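Local coordinates for protein membrane-bound lytic murein transglycosylase A (Burkholderia pseudomallei, PDB 6QK4) that probably cleaves the beta-1,4 bond between N-acetylmuramic acid and N-acetylglucosamine in peptidoglycan, leaving a 1,6-anhydro bond on the muramic acid, at residues A[48-53]-A[264-269]; A[54-59]-A[63-68]; A[126-131]-A[136-141]. All blocks are in the same frame, centred on the assembly; numbering follows the deposited sequence.

Contact 1 of 3, residues A[48-53]-A[264-269]; sequences LRQNCA and GVPLTP
Q50 meets V265 and P266 where segment 48-53 of helix 44-55 packs against loop segment 264-269. No hydrogen bond joins the two segments. The contact is made by van der Waals packing alone. Its tight part is the side chain of Q50. With chi1 at -65°, the bend at chi2 (-69°) lays the amide beside the ring of P266. OE1 of Q50 lies 3.4 Å from CD of P266, and the same oxygen is 3.6 Å from CB of V265. The glutamine and the proline ring cross at about a right angle. Q50 and V265 run past each other in opposite directions, with CB of Q50 3.9 Å from CG2 of V265. The other methyl, CG1 of V265, sits 3.5 Å from the backbone O of Q50. V265 is buried; R54 of the same helix also lies against it. The looser side begins at A53. A53 is exposed, and its CB is 4.5 Å from CG1 of V265. The NE2 end of Q50 is also looser, 4.0 Å from CG of P266. The contact lies between helix 44-55 and the loop that leads into strand 272-274. On other sides of the helix, L48 packs on F82 and F83 of helix 76-86, and both L48 and N51 touch F304 of strand 298-307.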
ATOM      1  N   LEU A  48     -12.876  -8.735  -6.963  1.00 18.48           N
ATOM      2  CA  LEU A  48     -14.261  -8.600  -7.393  1.00 18.59           C
ATOM      3  C   LEU A  48     -15.262  -9.124  -6.349  1.00 21.41           C
ATOM      4  O   LEU A  48     -16.293  -8.495  -6.101  1.00 19.85           O
ATOM      5  CB  LEU A  48     -14.466  -9.325  -8.745  1.00 17.67           C
ATOM      6  CG  LEU A  48     -15.941  -9.408  -9.230  1.00 19.52           C
ATOM      7  CD1 LEU A  48     -16.385  -8.049  -9.632  1.00 24.42           C
ATOM      8  CD2 LEU A  48     -15.962 -10.267 -10.480  1.00 21.55           C
ATOM      9  N   ARG A  49     -15.013 -10.293  -5.757  1.00 19.90           N
ATOM     10  CA  ARG A  49     -15.939 -10.771  -4.730  1.00 19.94           C
ATOM     11  C   ARG A  49     -15.933  -9.862  -3.508  1.00 22.38           C
ATOM     12  O   ARG A  49     -16.987  -9.622  -2.910  1.00 23.85           O
ATOM     13  CB  ARG A  49     -15.569 -12.206  -4.351  1.00 22.36           C
ATOM     14  CG  ARG A  49     -15.947 -13.219  -5.449  1.00 26.05           C
ATOM     15  CD  ARG A  49     -15.932 -14.652  -4.899  1.00 25.79           C
ATOM     16  NE  ARG A  49     -14.643 -14.990  -4.303  1.00 23.54           N
ATOM     17  CZ  ARG A  49     -13.595 -15.410  -5.010  1.00 24.38           C
ATOM     18  NH1 ARG A  49     -13.722 -15.550  -6.305  1.00 23.49           N
ATOM     19  NH2 ARG A  49     -12.422 -15.706  -4.422  1.00 23.33           N
ATOM     20  N   GLN A  50     -14.764  -9.314  -3.125  1.00 22.00           N
ATOM     21  CA  GLN A  50     -14.796  -8.351  -2.012  1.00 22.76           C
ATOM     22  C   GLN A  50     -15.624  -7.137  -2.396  1.00 22.63           C
ATOM     23  O   GLN A  50     -16.411  -6.650  -1.601  1.00 23.08           O
ATOM     24  CB  GLN A  50     -13.382  -7.912  -1.608  1.00 21.03           C
ATOM     25  CG  GLN A  50     -12.545  -9.037  -1.051  1.00 26.01           C
ATOM     26  CD  GLN A  50     -13.078  -9.504   0.345  1.00 33.54           C
ATOM     27  OE1 GLN A  50     -13.994  -8.907   0.937  1.00 30.68           O
ATOM     28  NE2 GLN A  50     -12.473 -10.546   0.867  1.00 40.89           N
ATOM     29  N   ASN A  51     -15.463  -6.640  -3.623  1.00 19.66           N
ATOM     30  CA  ASN A  51     -16.294  -5.532  -4.096  1.00 22.91           C
ATOM     31  C   ASN A  51     -17.788  -5.855  -3.975  1.00 23.63           C
ATOM     32  O   ASN A  51     -18.569  -5.054  -3.466  1.00 22.12           O
ATOM     33  CB  ASN A  51     -15.936  -5.246  -5.550  1.00 22.12           C
ATOM     34  CG  ASN A  51     -15.920  -3.788  -5.876  1.00 22.49           C
ATOM     35  OD1 ASN A  51     -15.172  -3.013  -5.262  1.00 21.98           O
ATOM     36  ND2 ASN A  51     -16.670  -3.405  -6.918  1.00 20.56           N
ATOM     37  N   CYS A  52     -18.195  -7.027  -4.454  1.00 25.04           N
ATOM     38  CA  CYS A  52     -19.606  -7.426  -4.421  1.00 24.68           C
ATOM     39  C   CYS A  52     -20.145  -7.600  -3.020  1.00 23.25           C
ATOM     40  O   CYS A  52     -21.376  -7.547  -2.821  1.00 24.56           O
ATOM     41  CB  CYS A  52     -19.734  -8.716  -5.181  1.00 26.59           C
ATOM     42  SG  CYS A  52     -19.798  -8.452  -6.974  1.00 29.01           S
ATOM     43  N   ALA A  53     -19.265  -7.848  -2.037  1.00 20.46           N
ATOM     44  CA  ALA A  53     -19.735  -7.903  -0.654  1.00 24.45           C
ATOM     45  C   ALA A  53     -20.383  -6.586  -0.243  1.00 28.21           C
ATOM     46  O   ALA A  53     -21.191  -6.569   0.679  1.00 30.73           O
ATOM     47  CB  ALA A  53     -18.612  -8.217   0.341  1.00 27.07           C
ATOM     48  N   GLY A 264     -14.532  -0.942   3.429  1.00 23.71           N
ATOM     49  CA  GLY A 264     -14.957  -1.879   4.436  1.00 23.19           C
ATOM     50  C   GLY A 264     -14.591  -3.311   4.171  1.00 26.27           C
ATOM     51  O   GLY A 264     -15.039  -4.184   4.928  1.00 25.88           O
ATOM     52  N   VAL A 265     -13.765  -3.575   3.152  1.00 23.27           N
ATOM     53  CA  VAL A 265     -13.416  -4.943   2.793  1.00 24.76           C
ATOM     54  C   VAL A 265     -11.909  -5.072   2.816  1.00 21.31           C
ATOM     55  O   VAL A 265     -11.200  -4.097   2.560  1.00 22.03           O
ATOM     56  CB  VAL A 265     -14.002  -5.342   1.415  1.00 24.51           C
ATOM     57  CG1 VAL A 265     -15.499  -5.251   1.489  1.00 23.96           C
ATOM     58  CG2 VAL A 265     -13.479  -4.453   0.274  1.00 26.27           C
ATOM     59  N   PRO A 266     -11.391  -6.268   3.049  1.00 24.62           N
ATOM     60  CA  PRO A 266      -9.933  -6.486   2.958  1.00 26.36           C
ATOM     61  C   PRO A 266      -9.412  -6.149   1.561  1.00 24.09           C
ATOM     62  O   PRO A 266      -9.999  -6.551   0.548  1.00 24.63           O
ATOM     63  CB  PRO A 266      -9.783  -7.986   3.221  1.00 29.59           C
ATOM     64  CG  PRO A 266     -11.037  -8.419   3.895  1.00 29.54           C
ATOM     65  CD  PRO A 266     -12.143  -7.487   3.399  1.00 26.50           C
ATOM     66  N   LEU A 267      -8.324  -5.407   1.513  1.00 21.31           N
ATOM     67  CA  LEU A 267      -7.651  -5.099   0.225  1.00 19.47           C
ATOM     68  C   LEU A 267      -6.962  -6.324  -0.363  1.00 24.15           C
ATOM     69  O   LEU A 267      -6.400  -7.154   0.352  1.00 25.31           O
ATOM     70  CB  LEU A 267      -6.626  -3.985   0.441  1.00 24.16           C
ATOM     71  CG  LEU A 267      -7.174  -2.712   1.096  1.00 23.16           C
ATOM     72  CD1 LEU A 267      -6.100  -1.664   1.335  1.00 27.00           C
ATOM     73  CD2 LEU A 267      -8.225  -2.148   0.173  1.00 24.99           C
ATOM     74  N   THR A 268      -6.931  -6.400  -1.723  1.00 19.77           N
ATOM     75  CA  THR A 268      -6.250  -7.505  -2.395  1.00 20.09           C
ATOM     76  C   THR A 268      -4.941  -7.015  -3.005  1.00 21.41           C
ATOM     77  O   THR A 268      -4.945  -6.027  -3.764  1.00 22.31           O
ATOM     78  CB  THR A 268      -7.169  -8.034  -3.500  1.00 17.26           C
ATOM     79  OG1 THR A 268      -8.378  -8.479  -2.898  1.00 19.95           O
ATOM     80  CG2 THR A 268      -6.498  -9.256  -4.224  1.00 22.85           C
ATOM     81  N   PRO A 269      -3.803  -7.625  -2.702  1.00 20.23           N
ATOM     82  CA  PRO A 269      -2.532  -7.149  -3.274  1.00 19.94           C
ATOM     83  C   PRO A 269      -2.592  -7.048  -4.791  1.00 23.25           C
ATOM     84  O   PRO A 269      -3.019  -7.977  -5.463  1.00 24.58           O
ATOM     85  CB  PRO A 269      -1.518  -8.215  -2.834  1.00 22.60           C
ATOM     86  CG  PRO A 269      -2.084  -8.717  -1.439  1.00 22.49           C
ATOM     87  CD  PRO A 269      -3.635  -8.736  -1.741  1.00 22.55           C
TER

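Contact 2 of 3, residues A[54-59]-A[63-68]; sequences RLARQA and RACAAA
C65 packs its side chain against A56 in a disulfide-linked pair of consecutive helices joined by a short loop. Segment 54-59 leaves helix 44-55, and segment 63-68 belongs to the short helix 62-68. C65 forms the disulfide with C52, so the two helices are joined covalently beside this packing. The apolar contact is small and buried. CB of A56 lies 3.8 Å from CB of C65. The sulfur comes closer to the backbone than to the methyl: SG of C65 is 3.7 Å from CA of A56 and 4.1 Å from CB of A56. The side chain of C65 has chi1 at -81°, with SG anti to the carbonyl carbon. With this torsion SG lies beside the A56 backbone, where it is bonded to SG of C52. L55 adds a longer approach through its backbone C, 4.4 Å from SG of C65. Its side chain turns to W61. Backbone bonding shapes the turn itself. L55 to Q58 is a type I beta turn, closed by a hydrogen bond from N of Q58 to O of L55 of 2.9 Å. The side chain of Q62 adds a bond of its own, from NE2 to O of R57. No direct hydrogen bond links the two segments, but water does. One water molecule donates to O of A59 at 2.9 Å and accepts from the backbone N of R63 at 2.9 Å.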
ATOM      1  N   ARG A  54     -20.002  -5.471  -0.870  1.00 21.73           N
ATOM      2  CA  ARG A  54     -20.640  -4.181  -0.582  1.00 19.13           C
ATOM      3  C   ARG A  54     -21.591  -3.709  -1.672  1.00 21.28           C
ATOM      4  O   ARG A  54     -22.411  -2.844  -1.403  1.00 24.93           O
ATOM      5  CB  ARG A  54     -19.589  -3.096  -0.351  1.00 21.81           C
ATOM      6  CG  ARG A  54     -18.789  -3.328   0.921  1.00 23.92           C
ATOM      7  CD  ARG A  54     -19.720  -3.123   2.134  1.00 29.49           C
ATOM      8  NE  ARG A  54     -19.046  -3.274   3.421  1.00 44.18           N
ATOM      9  CZ  ARG A  54     -18.851  -4.452   4.023  1.00 53.40           C
ATOM     10  NH1 ARG A  54     -19.316  -5.567   3.462  1.00 58.13           N
ATOM     11  NH2 ARG A  54     -18.196  -4.520   5.186  1.00 52.13           N
ATOM     12  N   LEU A  55     -21.508  -4.230  -2.893  1.00 22.35           N
ATOM     13  CA  LEU A  55     -22.298  -3.695  -3.990  1.00 26.55           C
ATOM     14  C   LEU A  55     -23.434  -4.575  -4.470  1.00 25.00           C
ATOM     15  O   LEU A  55     -24.269  -4.087  -5.257  1.00 25.60           O
ATOM     16  CB  LEU A  55     -21.418  -3.418  -5.201  1.00 27.31           C
ATOM     17  CG  LEU A  55     -20.466  -2.239  -5.031  1.00 33.20           C
ATOM     18  CD1 LEU A  55     -19.648  -2.239  -6.244  1.00 31.21           C
ATOM     19  CD2 LEU A  55     -21.212  -0.937  -4.966  1.00 38.10           C
ATOM     20  N   ALA A  56     -23.507  -5.832  -4.043  1.00 26.94           N
ATOM     21  CA  ALA A  56     -24.350  -6.800  -4.737  1.00 28.48           C
ATOM     22  C   ALA A  56     -25.822  -6.388  -4.711  1.00 32.28           C
ATOM     23  O   ALA A  56     -26.558  -6.657  -5.660  1.00 29.38           O
ATOM     24  CB  ALA A  56     -24.208  -8.173  -4.104  1.00 30.74           C
ATOM     25  N   ARG A  57     -26.246  -5.689  -3.687  1.00 28.52           N
ATOM     26  CA  ARG A  57     -27.673  -5.383  -3.649  1.00 32.84           C
ATOM     27  C   ARG A  57     -28.026  -4.056  -4.323  1.00 32.42           C
ATOM     28  O   ARG A  57     -29.230  -3.764  -4.454  1.00 30.88           O
ATOM     29  CB  ARG A  57     -28.188  -5.438  -2.195  1.00 36.79           C
ATOM     30  CG  ARG A  57     -28.018  -6.850  -1.646  1.00 45.22           C
ATOM     31  CD  ARG A  57     -28.807  -7.076  -0.381  1.00 52.03           C
ATOM     32  NE  ARG A  57     -27.979  -6.671   0.754  1.00 55.16           N
ATOM     33  CZ  ARG A  57     -28.359  -6.644   2.028  1.00 58.08           C
ATOM     34  NH1 ARG A  57     -29.591  -7.027   2.385  1.00 61.34           N
ATOM     35  NH2 ARG A  57     -27.491  -6.237   2.950  1.00 56.61           N
ATOM     36  N   GLN A  58     -27.040  -3.264  -4.777  1.00 26.27           N
ATOM     37  CA  GLN A  58     -27.391  -2.089  -5.572  1.00 28.74           C
ATOM     38  C   GLN A  58     -28.017  -2.532  -6.863  1.00 24.97           C
ATOM     39  O   GLN A  58     -27.523  -3.431  -7.555  1.00 24.32           O
ATOM     40  CB  GLN A  58     -26.187  -1.224  -5.955  1.00 28.39           C
ATOM     41  CG  GLN A  58     -25.674  -0.466  -4.850  1.00 28.26           C
ATOM     42  CD  GLN A  58     -24.490   0.405  -5.216  1.00 26.42           C
ATOM     43  OE1 GLN A  58     -24.211   0.683  -6.379  1.00 32.10           O
ATOM     44  NE2 GLN A  58     -23.839   0.901  -4.207  1.00 25.36           N
ATOM     45  N   ALA A  59     -29.085  -1.847  -7.237  1.00 23.20           N
ATOM     46  CA  ALA A  59     -29.768  -2.147  -8.487  1.00 27.04           C
ATOM     47  C   ALA A  59     -28.829  -2.399  -9.673  1.00 26.91           C
ATOM     48  O   ALA A  59     -29.038  -3.351 -10.456  1.00 26.43           O
ATOM     49  CB  ALA A  59     -30.715  -0.975  -8.802  1.00 28.61           C
ATOM     50  N   ARG A  63     -27.079  -7.954 -11.172  1.00 23.79           N
ATOM     51  CA  ARG A  63     -26.827  -9.006 -12.142  1.00 26.65           C
ATOM     52  C   ARG A  63     -25.350  -9.338 -12.236  1.00 28.83           C
ATOM     53  O   ARG A  63     -24.984 -10.510 -12.353  1.00 25.59           O
ATOM     54  CB  ARG A  63     -27.312  -8.613 -13.535  1.00 28.57           C
ATOM     55  CG  ARG A  63     -28.826  -8.650 -13.684  1.00 39.65           C
ATOM     56  CD  ARG A  63     -29.156  -8.037 -15.052  1.00 49.00           C
ATOM     57  NE  ARG A  63     -28.471  -8.721 -16.161  1.00 56.67           N
ATOM     58  CZ  ARG A  63     -27.530  -8.175 -16.942  1.00 61.91           C
ATOM     59  NH1 ARG A  63     -27.121  -6.915 -16.753  1.00 63.79           N
ATOM     60  NH2 ARG A  63     -26.982  -8.900 -17.916  1.00 61.65           N
ATOM     61  N   ALA A  64     -24.499  -8.318 -12.316  1.00 25.76           N
ATOM     62  CA  ALA A  64     -23.065  -8.586 -12.429  1.00 23.90           C
ATOM     63  C   ALA A  64     -22.547  -9.366 -11.226  1.00 22.23           C
ATOM     64  O   ALA A  64     -21.711 -10.278 -11.383  1.00 23.77           O
ATOM     65  CB  ALA A  64     -22.273  -7.274 -12.580  1.00 27.46           C
ATOM     66  N   CYS A  65     -22.969  -8.971 -10.012  1.00 23.40           N
ATOM     67  CA  CYS A  65     -22.529  -9.652  -8.802  1.00 23.78           C
ATOM     68  C   CYS A  65     -23.043 -11.087  -8.748  1.00 28.23           C
ATOM     69  O   CYS A  65     -22.302 -12.002  -8.362  1.00 29.17           O
ATOM     70  CB  CYS A  65     -22.952  -8.875  -7.572  1.00 24.50           C
ATOM     71  SG  CYS A  65     -21.739  -7.528  -7.317  1.00 27.99           S
ATOM     72  N   ALA A  66     -24.287 -11.321  -9.181  1.00 26.62           N
ATOM     73  CA  ALA A  66     -24.769 -12.704  -9.253  1.00 25.96           C
ATOM     74  C   ALA A  66     -23.893 -13.559 -10.180  1.00 26.13           C
ATOM     75  O   ALA A  66     -23.521 -14.688  -9.829  1.00 29.83           O
ATOM     76  CB  ALA A  66     -26.253 -12.731  -9.673  1.00 27.74           C
ATOM     77  N   ALA A  67     -23.546 -13.041 -11.362  1.00 26.71           N
ATOM     78  CA  ALA A  67     -22.687 -13.786 -12.277  1.00 26.60           C
ATOM     79  C   ALA A  67     -21.296 -13.934 -11.704  1.00 27.79           C
ATOM     80  O   ALA A  67     -20.648 -14.969 -11.888  1.00 27.64           O
ATOM     81  CB  ALA A  67     -22.631 -13.088 -13.630  1.00 25.81           C
ATOM     82  N   ALA A  68     -20.825 -12.902 -10.987  1.00 23.77           N
ATOM     83  CA  ALA A  68     -19.452 -12.946 -10.492  1.00 25.81           C
ATOM     84  C   ALA A  68     -19.273 -14.084  -9.496  1.00 28.72           C
ATOM     85  O   ALA A  68     -18.195 -14.697  -9.438  1.00 25.47           O
ATOM     86  CB  ALA A  68     -19.084 -11.603  -9.867  1.00 23.49           C
TER
HETATM   87  O   HOH W   1     -28.318  -5.524 -12.210  1.00 29.33           O

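Contact 3 of 3, residues A[126-131]-A[136-141]; sequences YRWPAG and ASMPAR
M138 reaches across to W128 and P129 and ends on both of them. The contact with the indole is a CH-pi interaction. The methyl CE of M138 stands 4.0 Å from the centroid of the six-membered ring of W128, and only 13° off its normal. It therefore lies over the face, displaced toward the rim beside CZ2 and CH2. The sulfur is further back. SD of M138 is 4.7 Å from the same centroid and 29° off the normal, an oblique Met-aromatic contact. The side chain runs extended beyond CG, which carries the methyl out to the ring. W128 has CG anti to its own backbone N, chi1 -177°, and this swings the indole toward segment 136-141. Both segments lie along the one connection from the end of strand 123-126 to the start of helix 141-147, within the MltA-specific insert domain. The contact thus ties two parts of the same long connection together. Apolar packing with the proline forms the second group. CE of M138 is 3.5 Å from CD of P129 and 3.6 Å from CG of P129, the methyl abutting the CD-CG side of the proline ring. P129 CD and M138 CE both lie over one face of the indole. F241 of strand 240-244 touches P129 and M138, and meets W128 edge-to-face. The polar share is slight. The carbonyl O of A136 comes to the indole edge, near the ring plane, 4.2 Å from CH2 of W128, without a hydrogen bond. The carbonyl of M138 accepts a hydrogen bond from NE2 of Q193.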
ATOM      1  N   TYR A 126       6.609   0.582  21.262  1.00 32.47           N
ATOM      2  CA  TYR A 126       6.176   1.236  22.503  1.00 33.40           C
ATOM      3  C   TYR A 126       4.849   1.963  22.373  1.00 36.82           C
ATOM      4  O   TYR A 126       4.583   2.600  21.343  1.00 33.83           O
ATOM      5  CB  TYR A 126       7.212   2.255  22.945  1.00 32.35           C
ATOM      6  CG  TYR A 126       8.518   1.647  23.271  1.00 33.28           C
ATOM      7  CD1 TYR A 126       8.799   1.216  24.582  1.00 37.07           C
ATOM      8  CD2 TYR A 126       9.504   1.527  22.310  1.00 29.89           C
ATOM      9  CE1 TYR A 126      10.017   0.671  24.897  1.00 37.34           C
ATOM     10  CE2 TYR A 126      10.720   0.962  22.637  1.00 35.38           C
ATOM     11  CZ  TYR A 126      10.954   0.538  23.924  1.00 35.72           C
ATOM     12  OH  TYR A 126      12.178  -0.032  24.203  1.00 37.20           O
ATOM     13  N   ARG A 127       3.998   1.846  23.405  1.00 35.78           N
ATOM     14  CA  ARG A 127       2.848   2.734  23.535  1.00 40.49           C
ATOM     15  C   ARG A 127       3.304   4.126  23.964  1.00 42.20           C
ATOM     16  O   ARG A 127       4.450   4.337  24.388  1.00 42.75           O
ATOM     17  CB  ARG A 127       1.859   2.239  24.585  1.00 46.15           C
ATOM     18  CG  ARG A 127       1.403   0.836  24.414  1.00 53.34           C
ATOM     19  CD  ARG A 127       0.482   0.418  25.575  1.00 61.23           C
ATOM     20  NE  ARG A 127       0.964  -0.808  26.212  1.00 66.50           N
ATOM     21  CZ  ARG A 127       0.376  -2.002  26.095  1.00 68.79           C
ATOM     22  NH1 ARG A 127      -0.736  -2.150  25.373  1.00 67.87           N
ATOM     23  NH2 ARG A 127       0.903  -3.056  26.707  1.00 70.61           N
ATOM     24  N   TRP A 128       2.382   5.083  23.883  1.00 42.15           N
ATOM     25  CA  TRP A 128       2.678   6.390  24.451  1.00 45.93           C
ATOM     26  C   TRP A 128       3.014   6.218  25.942  1.00 44.45           C
ATOM     27  O   TRP A 128       2.304   5.498  26.656  1.00 45.59           O
ATOM     28  CB  TRP A 128       1.496   7.344  24.247  1.00 48.09           C
ATOM     29  CG  TRP A 128       1.771   8.733  24.749  1.00 48.61           C
ATOM     30  CD1 TRP A 128       1.483   9.219  25.995  1.00 48.45           C
ATOM     31  CD2 TRP A 128       2.403   9.808  24.035  1.00 48.73           C
ATOM     32  NE1 TRP A 128       1.884  10.525  26.096  1.00 49.20           N
ATOM     33  CE2 TRP A 128       2.457  10.913  24.914  1.00 48.90           C
ATOM     34  CE3 TRP A 128       2.922   9.945  22.745  1.00 49.76           C
ATOM     35  CZ2 TRP A 128       2.996  12.142  24.543  1.00 48.88           C
ATOM     36  CZ3 TRP A 128       3.462  11.165  22.371  1.00 51.21           C
ATOM     37  CH2 TRP A 128       3.505  12.253  23.278  1.00 50.56           C
ATOM     38  N   PRO A 129       4.108   6.800  26.427  1.00 47.21           N
ATOM     39  CA  PRO A 129       4.556   6.509  27.795  1.00 49.80           C
ATOM     40  C   PRO A 129       3.588   7.097  28.811  1.00 55.41           C
ATOM     41  O   PRO A 129       3.228   8.277  28.733  1.00 56.26           O
ATOM     42  CB  PRO A 129       5.930   7.182  27.877  1.00 47.08           C
ATOM     43  CG  PRO A 129       6.332   7.463  26.489  1.00 48.32           C
ATOM     44  CD  PRO A 129       5.038   7.668  25.709  1.00 45.53           C
ATOM     45  N   ALA A 130       3.149   6.256  29.750  1.00 59.22           N
ATOM     46  CA  ALA A 130       2.161   6.695  30.739  1.00 66.91           C
ATOM     47  C   ALA A 130       2.679   7.874  31.570  1.00 74.87           C
ATOM     48  O   ALA A 130       1.912   8.775  31.947  1.00 75.47           O
ATOM     49  CB  ALA A 130       1.773   5.523  31.641  1.00 65.52           C
ATOM     50  N   GLY A 131       3.977   7.893  31.857  1.00 81.80           N
ATOM     51  CA  GLY A 131       4.559   9.027  32.548  1.00 89.08           C
ATOM     52  C   GLY A 131       4.796  10.193  31.609  1.00 92.90           C
ATOM     53  O   GLY A 131       5.933  10.667  31.463  1.00 96.45           O
ATOM     54  N   ALA A 136       3.058  16.564  24.535  1.00 73.75           N
ATOM     55  CA  ALA A 136       4.176  17.357  25.018  1.00 76.06           C
ATOM     56  C   ALA A 136       5.469  16.887  24.353  1.00 76.45           C
ATOM     57  O   ALA A 136       5.693  15.683  24.198  1.00 76.15           O
ATOM     58  CB  ALA A 136       4.274  17.265  26.538  1.00 76.39           C
ATOM     59  N   SER A 137       6.303  17.847  23.935  1.00 76.18           N
ATOM     60  CA  SER A 137       7.518  17.517  23.192  1.00 76.54           C
ATOM     61  C   SER A 137       8.488  16.718  24.062  1.00 72.39           C
ATOM     62  O   SER A 137       8.749  17.060  25.220  1.00 72.88           O
ATOM     63  CB  SER A 137       8.196  18.784  22.653  1.00 79.76           C
ATOM     64  OG  SER A 137       8.766  19.567  23.696  1.00 82.87           O
ATOM     65  N   MET A 138       8.987  15.637  23.498  1.00 66.25           N
ATOM     66  CA  MET A 138       9.986  14.750  24.057  1.00 58.41           C
ATOM     67  C   MET A 138      11.312  14.992  23.379  1.00 51.90           C
ATOM     68  O   MET A 138      11.382  15.635  22.326  1.00 52.70           O
ATOM     69  CB  MET A 138       9.569  13.297  23.837  1.00 58.10           C
ATOM     70  CG  MET A 138       8.352  12.862  24.563  1.00 57.66           C
ATOM     71  SD  MET A 138       7.671  11.408  23.750  1.00 56.66           S
ATOM     72  CE  MET A 138       6.723  10.715  25.074  1.00 54.48           C
ATOM     73  N   PRO A 139      12.398  14.476  23.944  1.00 46.27           N
ATOM     74  CA  PRO A 139      13.686  14.543  23.258  1.00 47.36           C
ATOM     75  C   PRO A 139      13.739  13.593  22.072  1.00 44.26           C
ATOM     76  O   PRO A 139      12.888  12.728  21.888  1.00 40.65           O
ATOM     77  CB  PRO A 139      14.684  14.116  24.335  1.00 49.20           C
ATOM     78  CG  PRO A 139      13.882  13.213  25.238  1.00 48.47           C
ATOM     79  CD  PRO A 139      12.506  13.841  25.268  1.00 47.88           C
ATOM     80  N   ALA A 140      14.795  13.784  21.280  1.00 43.01           N
ATOM     81  CA  ALA A 140      15.180  12.891  20.189  1.00 39.37           C
ATOM     82  C   ALA A 140      15.203  11.421  20.619  1.00 39.12           C
ATOM     83  O   ALA A 140      15.493  11.094  21.773  1.00 37.55           O
ATOM     84  CB  ALA A 140      16.564  13.292  19.687  1.00 39.09           C
ATOM     85  N   ARG A 141      14.970  10.532  19.633  1.00 34.56           N
ATOM     86  CA  ARG A 141      15.020   9.077  19.817  1.00 31.04           C
ATOM     87  C   ARG A 141      16.170   8.597  20.698  1.00 30.90           C
ATOM     88  O   ARG A 141      15.984   7.785  21.616  1.00 31.68           O
ATOM     89  CB  ARG A 141      15.076   8.412  18.410  1.00 31.98           C
ATOM     90  CG  ARG A 141      15.693   6.967  18.330  1.00 30.33           C
ATOM     91  CD  ARG A 141      15.908   6.431  16.859  1.00 25.74           C
ATOM     92  NE  ARG A 141      14.703   6.688  15.974  1.00 31.01           N
ATOM     93  CZ  ARG A 141      13.740   5.786  15.701  1.00 37.02           C
ATOM     94  NH1 ARG A 141      13.826   4.548  16.185  1.00 36.89           N
ATOM     95  NH2 ARG A 141      12.685   6.110  14.942  1.00 40.26           N
TER

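In the fold
Contacts 1 and 2 are neighbours, with centres about 13 Å apart. Both use helix 44-55, and the C52–C65 disulfide runs directly between them. CD2 of L48 also packs on CB of A68. Contact 3 lies far off: its centre is about 37 Å from that of contact 1 and about 49 Å from that of contact 2. Contacts 2 and 3 lie on opposite sides of the chain's centre. Along the chain, contact 2 closes before contact 3 opens, and both fall between the two segments of contact 1. The long-range contact 1 thus returns the chain to helix 44-55 after it has passed through the MltA-specific insert domain, which holds contact 3.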